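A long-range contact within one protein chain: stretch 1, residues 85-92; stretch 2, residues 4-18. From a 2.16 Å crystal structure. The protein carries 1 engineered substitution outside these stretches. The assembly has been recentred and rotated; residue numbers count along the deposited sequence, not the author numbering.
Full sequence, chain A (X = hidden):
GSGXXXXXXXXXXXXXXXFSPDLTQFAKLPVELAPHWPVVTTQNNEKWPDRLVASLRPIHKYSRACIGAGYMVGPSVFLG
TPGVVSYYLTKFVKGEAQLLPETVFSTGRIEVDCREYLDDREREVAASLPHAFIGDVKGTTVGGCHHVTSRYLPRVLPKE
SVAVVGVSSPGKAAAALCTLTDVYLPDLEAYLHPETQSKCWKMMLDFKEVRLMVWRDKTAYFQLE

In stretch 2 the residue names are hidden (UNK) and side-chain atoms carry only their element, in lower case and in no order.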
# COMPACT_ATOMS: atom_id res chain seq x y z
N VAL A 85 9.10 -18.50 -21.23
CA VAL A 85 7.80 -19.13 -20.97
C VAL A 85 8.03 -20.49 -20.33
O VAL A 85 8.73 -21.32 -20.89
CB VAL A 85 7.00 -19.33 -22.28
CG1 VAL A 85 5.69 -20.08 -22.02
CG2 VAL A 85 6.73 -18.00 -22.96
N SER A 86 7.45 -20.70 -19.14
CA SER A 86 7.58 -21.98 -18.45
C SER A 86 6.57 -22.99 -18.99
O SER A 86 6.90 -24.16 -19.20
CB SER A 86 7.39 -21.80 -16.94
OG SER A 86 8.27 -20.81 -16.45
N TYR A 87 5.34 -22.52 -19.21
CA TYR A 87 4.25 -23.33 -19.79
C TYR A 87 3.14 -22.37 -20.20
O TYR A 87 3.16 -21.20 -19.83
CB TYR A 87 3.71 -24.36 -18.76
CG TYR A 87 3.35 -23.75 -17.42
CD1 TYR A 87 4.28 -23.68 -16.39
CD2 TYR A 87 2.08 -23.20 -17.20
CE1 TYR A 87 3.97 -23.09 -15.18
CE2 TYR A 87 1.77 -22.61 -15.97
CZ TYR A 87 2.72 -22.56 -14.97
OH TYR A 87 2.41 -21.96 -13.77
N TYR A 88 2.18 -22.86 -20.98
CA TYR A 88 0.95 -22.15 -21.32
C TYR A 88 -0.19 -22.74 -20.52
O TYR A 88 -0.19 -23.93 -20.25
CB TYR A 88 0.62 -22.27 -22.81
CG TYR A 88 1.54 -21.45 -23.68
CD1 TYR A 88 2.76 -21.96 -24.10
CD2 TYR A 88 1.19 -20.16 -24.06
CE1 TYR A 88 3.61 -21.21 -24.87
CE2 TYR A 88 2.05 -19.40 -24.83
CZ TYR A 88 3.26 -19.93 -25.23
OH TYR A 88 4.11 -19.18 -25.99
N LEU A 89 -1.15 -21.89 -20.15
CA LEU A 89 -2.39 -22.34 -19.52
C LEU A 89 -3.58 -21.97 -20.38
O LEU A 89 -3.67 -20.84 -20.86
CB LEU A 89 -2.56 -21.73 -18.13
CG LEU A 89 -1.72 -22.31 -16.99
CD1 LEU A 89 -2.12 -21.62 -15.69
CD2 LEU A 89 -1.85 -23.81 -16.87
N THR A 90 -4.49 -22.92 -20.55
CA THR A 90 -5.74 -22.65 -21.23
C THR A 90 -6.88 -23.17 -20.36
O THR A 90 -6.90 -24.33 -20.00
CB THR A 90 -5.76 -23.31 -22.63
OG1 THR A 90 -4.51 -23.08 -23.29
CG2 THR A 90 -6.88 -22.72 -23.48
N LYS A 91 -7.81 -22.29 -20.02
CA LYS A 91 -8.91 -22.62 -19.14
C LYS A 91 -10.20 -22.78 -19.93
O LYS A 91 -10.64 -21.84 -20.60
CB LYS A 91 -9.08 -21.52 -18.09
CG LYS A 91 -10.27 -21.69 -17.17
CD LYS A 91 -10.15 -20.77 -15.98
CE LYS A 91 -11.44 -20.68 -15.18
NZ LYS A 91 -11.19 -20.00 -13.87
N PHE A 92 -10.80 -23.95 -19.84
CA PHE A 92 -12.09 -24.20 -20.46
C PHE A 92 -13.14 -24.28 -19.38
O PHE A 92 -12.95 -25.03 -18.43
CB PHE A 92 -12.07 -25.50 -21.24
CG PHE A 92 -11.16 -25.47 -22.43
CD1 PHE A 92 -11.66 -25.12 -23.68
CD2 PHE A 92 -9.82 -25.77 -22.29
CE1 PHE A 92 -10.82 -25.08 -24.79
CE2 PHE A 92 -8.98 -25.74 -23.39
CZ PHE A 92 -9.48 -25.40 -24.64
N UNK A 4 6.15 -32.32 -20.67
CA UNK A 4 5.37 -31.09 -20.54
C UNK A 4 5.53 -30.55 -19.14
O UNK A 4 5.37 -31.25 -18.14
o UNK A 4 3.68 -31.05 -22.28
c UNK A 4 3.89 -31.26 -20.90
N UNK A 5 5.88 -29.28 -19.09
CA UNK A 5 5.92 -28.53 -17.87
C UNK A 5 4.49 -28.29 -17.41
O UNK A 5 3.55 -28.26 -18.22
c UNK A 5 6.67 -27.23 -18.11
o UNK A 5 6.46 -26.80 -19.43
N UNK A 6 4.32 -28.14 -16.11
CA UNK A 6 3.01 -27.96 -15.50
C UNK A 6 3.14 -26.99 -14.34
O UNK A 6 4.25 -26.78 -13.83
o UNK A 6 3.48 -30.08 -14.39
c UNK A 6 2.47 -29.31 -15.01
N UNK A 7 2.01 -26.38 -13.93
CA UNK A 7 2.08 -25.38 -12.88
C UNK A 7 2.41 -25.96 -11.53
O UNK A 7 2.15 -27.15 -11.25
c UNK A 7 0.66 -24.79 -12.85
c UNK A 7 0.65 -26.47 -14.50
c UNK A 7 -0.20 -25.84 -13.45
N UNK A 8 3.00 -25.11 -10.69
CA UNK A 8 3.09 -25.37 -9.26
C UNK A 8 1.65 -25.51 -8.73
O UNK A 8 0.75 -24.84 -9.25
c UNK A 8 5.81 -22.71 -8.37
c UNK A 8 3.82 -24.24 -8.54
c UNK A 8 6.16 -25.17 -8.55
c UNK A 8 5.29 -24.01 -8.96
N UNK A 9 1.42 -26.37 -7.72
CA UNK A 9 0.01 -26.61 -7.32
C UNK A 9 -0.82 -25.36 -7.04
O UNK A 9 -1.96 -25.26 -7.50
c UNK A 9 2.34 -27.33 -7.07
c UNK A 9 1.42 -28.24 -6.30
c UNK A 9 0.15 -27.49 -6.07
N UNK A 10 -0.23 -24.40 -6.33
CA UNK A 10 -0.91 -23.15 -5.96
C UNK A 10 -1.50 -22.35 -7.12
O UNK A 10 -2.54 -21.72 -6.95
c UNK A 10 1.27 -21.79 -5.85
c UNK A 10 2.30 -21.30 -4.85
n UNK A 10 4.64 -20.58 -4.55
c UNK A 10 0.01 -22.26 -5.14
c UNK A 10 3.61 -20.98 -5.54
N UNK A 11 -0.84 -22.36 -8.29
CA UNK A 11 -1.33 -21.64 -9.47
C UNK A 11 -2.69 -22.20 -9.89
O UNK A 11 -3.65 -21.43 -10.10
c UNK A 11 0.86 -20.80 -10.41
c UNK A 11 -0.99 -21.36 -11.98
c UNK A 11 -0.33 -21.72 -10.65
N UNK A 12 -2.75 -23.52 -10.04
CA UNK A 12 -4.00 -24.19 -10.41
C UNK A 12 -5.06 -24.02 -9.32
O UNK A 12 -6.21 -23.73 -9.63
c UNK A 12 -3.76 -25.68 -10.68
N UNK A 13 -4.67 -24.17 -8.04
CA UNK A 13 -5.61 -24.01 -6.92
C UNK A 13 -6.26 -22.63 -6.96
O UNK A 13 -7.49 -22.52 -6.85
n UNK A 13 -4.70 -26.65 -6.05
c UNK A 13 -4.36 -25.54 -5.32
n UNK A 13 -3.28 -27.31 -4.59
c UNK A 13 -3.47 -25.97 -4.39
c UNK A 13 -4.03 -27.70 -5.61
c UNK A 13 -4.93 -24.18 -5.56
N UNK A 14 -5.46 -21.59 -7.19
CA UNK A 14 -5.98 -20.22 -7.27
C UNK A 14 -7.00 -20.01 -8.39
O UNK A 14 -7.80 -19.09 -8.32
c UNK A 14 -4.83 -19.21 -7.40
n UNK A 14 -2.70 -18.73 -6.34
c UNK A 14 -3.92 -19.19 -6.17
o UNK A 14 -4.32 -19.60 -5.09
N UNK A 15 -6.95 -20.85 -9.44
CA UNK A 15 -7.97 -20.87 -10.50
C UNK A 15 -9.13 -21.86 -10.26
O UNK A 15 -10.02 -21.97 -11.10
c UNK A 15 -6.36 -20.09 -12.39
c UNK A 15 -7.15 -18.86 -12.83
c UNK A 15 -7.31 -21.16 -11.86
c UNK A 15 -5.52 -20.62 -13.54
N UNK A 16 -9.13 -22.55 -9.13
CA UNK A 16 -10.19 -23.48 -8.76
C UNK A 16 -10.00 -24.92 -9.24
O UNK A 16 -10.98 -25.68 -9.29
N UNK A 17 -8.77 -25.31 -9.56
CA UNK A 17 -8.48 -26.65 -10.04
C UNK A 17 -7.58 -27.37 -9.05
O UNK A 17 -6.49 -26.87 -8.70
c UNK A 17 -9.51 -26.85 -13.29
c UNK A 17 -10.45 -24.95 -14.41
c UNK A 17 -9.71 -24.11 -13.59
c UNK A 17 -7.85 -26.60 -11.43
c UNK A 17 -8.87 -24.65 -12.63
c UNK A 17 -8.75 -26.02 -12.48
c UNK A 17 -10.35 -26.32 -14.27
N UNK A 18 -8.06 -28.52 -8.56
CA UNK A 18 -7.34 -29.35 -7.61
C UNK A 18 -7.14 -30.79 -8.10
O UNK A 18 -6.10 -31.39 -7.81
c UNK A 18 -8.56 -25.51 -4.47
c UNK A 18 -9.23 -27.16 -6.06
c UNK A 18 -9.39 -25.91 -5.49
c UNK A 18 -7.56 -26.34 -4.01
c UNK A 18 -8.07 -29.38 -6.26
o UNK A 18 -8.75 -24.26 -3.93
c UNK A 18 -8.23 -28.02 -5.63
c UNK A 18 -7.40 -27.59 -4.59
O HOH W 1 3.71 -22.38 -11.58

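Position 4 carries one carbon and then one oxygen, a serine side chain that stays clear of stretch 1: S4. Position 5 has the same two atoms but points toward the strand, its oxygen 2.7 Å from S86 O. A hydroxyl on a single carbon makes it serine, S5, and the hydrogen bond runs from S5 OG to S86 O. Position 6 again shows one carbon and one oxygen, directed away from the strand, with the oxygen hydrogen-bonded elsewhere in the structure: S6. Its backbone still matters, because S6 C lies over one face of the Y87 ring.

At position 7 three carbons close a ring onto the backbone nitrogen, which only proline does. P7 puts its N over the same face of Y87, its CB 3.5 Å from Y87 OH and its CG 4.3 Å from L89 CD2. Position 8 has four carbons forked at the second, with chi1 m and chi2 t: L8, at the N-cap position. It barely touches the strand, but a water accepts from L8 N at 3.0 Å and lies 2.6 Å from Y87 OH, bridging the tyrosine to the start of the helix.

Position 9 is another three-carbon ring closed on nitrogen, P9, suited to a first turn where its N needs no amide hydrogen. Position 10 has four carbons in a row ending in nitrogen, out of reach of stretch 1: K10. Position 11 has one carbon carrying two more, turned toward the strand, so it is valine. V11 CG1 sits 3.9 Å from L89 CD1, and V11 CG2 is 3.9 Å from Y87 OH. Position 12, a single carbon without contact, is A12.

Position 13 bears a five-membered ring of three carbons and two nitrogens beyond its first carbon, a histidine out of reach of the strand; H13 ND1 donates to the carbonyl O of position 17 at 3.2 Å. Position 14 has two carbons, the second carrying two more atoms, one oxygen and one nitrogen: N14. Position 15, four carbons forked at the second, points toward the strand as L15, with CD1 4.1 Å from L89 CD1. Position 16 has no side chain. Its phi is positive, and a CB would jam against L15 O, so it is G16, closing the helix in a Schellman motif. Position 17 is a carbon and a six-carbon ring, F17, whose CE1 meets K91 CD at 4.1 Å with the ring edge. Position 18 adds one oxygen to such a ring: Y18, exposed and beyond reach.

The rule is alternation. Y87, L89 and K91 point toward stretch 2, while Y88 and F92 point away. Y87 takes the extended lead-in, L89 packs among P7, V11 and L15, and the extended K91 runs past F17 to bring NZ 3.6 Å from L15 O. One direct hydrogen bond and one bridging water accompany a largely apolar fit; V11 on the helix and L15 just after its end, four residues apart, both present methyls to L89 CD1.

Stretch 2 4-18: SSSPLPKVAHNLGFY
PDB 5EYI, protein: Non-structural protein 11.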